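Esterase YbfF (Escherichia coli, PDB 3BF7) probably hydrolyses ester and thioester bonds, as an esterase of the alpha/beta-hydrolase fold with a helical cap. Local coordinates at residues I86-G91 against W235-K240. The protein carries 1 engineered substitution. Sequence-based numbering, arbitrary orientation.
Sequences IGHSMG and WVHAEK
Trp235 O receives two backbone amides, Ala238 N at 2.9 Å and Glu239 N at 3.2 Å, and so starts the short helix 236-239 just past the indole that meets His88. Both ring pairs across the contact involve the imidazole of His88. Its CG stands anti to the backbone N (chi1 174°), which carries the ring out from the strand end to the other segment. There His88 CE1 sits over a face of the indole's five-membered ring, 3.4 Å from Trp235 CD1, with the planes oblique at 48°. His237 arrives edge-on: its CE1 lies 3.5 Å from His88 CG, above the ring centre, in an edge-to-face pair. Ser89 CB backs the opposite face, sandwiching the imidazole, and the hydrogen bond from His88 NE2 to His234 O fixes the ring's rotation. Shortened to an alanine, His88 would probably leave His234 O without that donor and open a gap between Ser89, His237 and Trp235. Gly87-His88-Ser89-Met90-Gly91 fits a nucleophile elbow, and Ser89 and His234 are placed as nucleophile and histidine of a probable catalytic triad. The cluster packs where strand 83-88, between strands 19-22 and 106-112, turns into helix 90-101; helix 236-239 and the residue before it bring His237 and Trp235 there.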
loop_
_atom_site.group_PDB
_atom_site.type_symbol
_atom_site.label_atom_id
_atom_site.label_comp_id
_atom_site.label_asym_id
_atom_site.label_seq_id
_atom_site.Cartn_x
_atom_site.Cartn_y
_atom_site.Cartn_z
ATOM N N ILE A 86 2.197 -7.313 -3.570
ATOM C CA ILE A 86 1.860 -7.183 -2.156
ATOM C C ILE A 86 1.565 -5.703 -1.922
ATOM O O ILE A 86 2.434 -4.855 -2.121
ATOM C CB ILE A 86 3.037 -7.611 -1.249
ATOM C CG1 ILE A 86 3.391 -9.078 -1.517
ATOM C CG2 ILE A 86 2.675 -7.401 0.216
ATOM C CD1 ILE A 86 4.571 -9.595 -0.706
ATOM N N GLY A 87 0.341 -5.390 -1.512
ATOM C CA GLY A 87 -0.005 -4.001 -1.292
ATOM C C GLY A 87 -0.701 -3.749 0.025
ATOM O O GLY A 87 -1.517 -4.559 0.485
ATOM N N HIS A 88 -0.365 -2.621 0.643
ATOM C CA HIS A 88 -0.976 -2.222 1.900
ATOM C C HIS A 88 -2.019 -1.132 1.665
ATOM O O HIS A 88 -1.733 -0.116 1.023
ATOM C CB HIS A 88 0.072 -1.672 2.869
ATOM C CG HIS A 88 -0.517 -1.109 4.125
ATOM N ND1 HIS A 88 -0.357 0.207 4.503
ATOM C CD2 HIS A 88 -1.285 -1.685 5.082
ATOM C CE1 HIS A 88 -1.003 0.417 5.638
ATOM N NE2 HIS A 88 -1.574 -0.715 6.009
ATOM N N SER A 89 -3.226 -1.358 2.180
ATOM C CA SER A 89 -4.309 -0.385 2.104
ATOM C C SER A 89 -4.515 0.152 0.682
ATOM O O SER A 89 -4.848 -0.623 -0.205
ATOM C CB SER A 89 -4.020 0.746 3.098
ATOM O OG SER A 89 -5.218 1.289 3.621
ATOM N N MET A 90 -4.337 1.454 0.458
ATOM C CA MET A 90 -4.507 2.010 -0.890
ATOM C C MET A 90 -3.716 1.188 -1.917
ATOM O O MET A 90 -4.192 0.932 -3.023
ATOM C CB MET A 90 -4.039 3.471 -0.925
ATOM C CG MET A 90 -4.048 4.113 -2.307
ATOM S SD MET A 90 -3.267 5.741 -2.300
ATOM C CE MET A 90 -1.528 5.261 -2.197
ATOM N N GLY A 91 -2.505 0.785 -1.539
ATOM C CA GLY A 91 -1.669 -0.017 -2.419
ATOM C C GLY A 91 -2.299 -1.374 -2.676
ATOM O O GLY A 91 -2.154 -1.943 -3.757
ATOM N N TRP A 235 -1.380 -0.552 10.224
ATOM C CA TRP A 235 -0.067 -0.755 9.612
ATOM C C TRP A 235 0.500 -2.044 10.209
ATOM O O TRP A 235 1.490 -2.043 10.946
ATOM C CB TRP A 235 0.842 0.451 9.890
ATOM C CG TRP A 235 0.492 1.667 9.053
ATOM C CD1 TRP A 235 1.051 2.033 7.859
ATOM C CD2 TRP A 235 -0.515 2.644 9.340
ATOM N NE1 TRP A 235 0.453 3.179 7.386
ATOM C CE2 TRP A 235 -0.509 3.575 8.275
ATOM C CE3 TRP A 235 -1.420 2.825 10.392
ATOM C CZ2 TRP A 235 -1.377 4.673 8.236
ATOM C CZ3 TRP A 235 -2.283 3.919 10.352
ATOM C CH2 TRP A 235 -2.253 4.828 9.279
ATOM N N VAL A 236 -0.165 -3.149 9.877
ATOM C CA VAL A 236 0.188 -4.474 10.388
ATOM C C VAL A 236 1.658 -4.839 10.238
ATOM O O VAL A 236 2.270 -5.370 11.165
ATOM C CB VAL A 236 -0.650 -5.578 9.695
ATOM C CG1 VAL A 236 -0.556 -6.874 10.492
ATOM C CG2 VAL A 236 -2.097 -5.135 9.555
ATOM N N HIS A 237 2.217 -4.560 9.067
ATOM C CA HIS A 237 3.615 -4.875 8.788
ATOM C C HIS A 237 4.583 -4.077 9.651
ATOM O O HIS A 237 5.707 -4.514 9.900
ATOM C CB HIS A 237 3.922 -4.616 7.315
ATOM C CG HIS A 237 3.533 -3.248 6.859
ATOM N ND1 HIS A 237 2.219 -2.843 6.770
ATOM C CD2 HIS A 237 4.284 -2.178 6.505
ATOM C CE1 HIS A 237 2.177 -1.580 6.384
ATOM N NE2 HIS A 237 3.416 -1.154 6.216
ATOM N N ALA A 238 4.154 -2.904 10.102
ATOM C CA ALA A 238 5.002 -2.067 10.939
ATOM C C ALA A 238 5.017 -2.564 12.382
ATOM O O ALA A 238 6.024 -2.438 13.080
ATOM C CB ALA A 238 4.516 -0.625 10.893
ATOM N N GLU A 239 3.903 -3.141 12.819
ATOM C CA GLU A 239 3.781 -3.631 14.188
ATOM C C GLU A 239 4.215 -5.077 14.391
ATOM O O GLU A 239 4.887 -5.396 15.373
ATOM C CB GLU A 239 2.338 -3.477 14.669
ATOM C CG GLU A 239 1.831 -2.047 14.667
ATOM C CD GLU A 239 0.398 -1.935 15.144
ATOM O OE1 GLU A 239 -0.149 -0.814 15.123
ATOM O OE2 GLU A 239 -0.185 -2.966 15.542
ATOM N N LYS A 240 3.823 -5.948 13.467
ATOM C CA LYS A 240 4.145 -7.370 13.558
ATOM C C LYS A 240 4.684 -7.889 12.231
ATOM O O LYS A 240 4.076 -8.760 11.614
ATOM C CB LYS A 240 2.888 -8.166 13.915
ATOM C CG LYS A 240 2.196 -7.764 15.210
ATOM C CD LYS A 240 3.018 -8.143 16.428
ATOM C CE LYS A 240 2.168 -8.116 17.690
ATOM N NZ LYS A 240 1.518 -6.797 17.905
#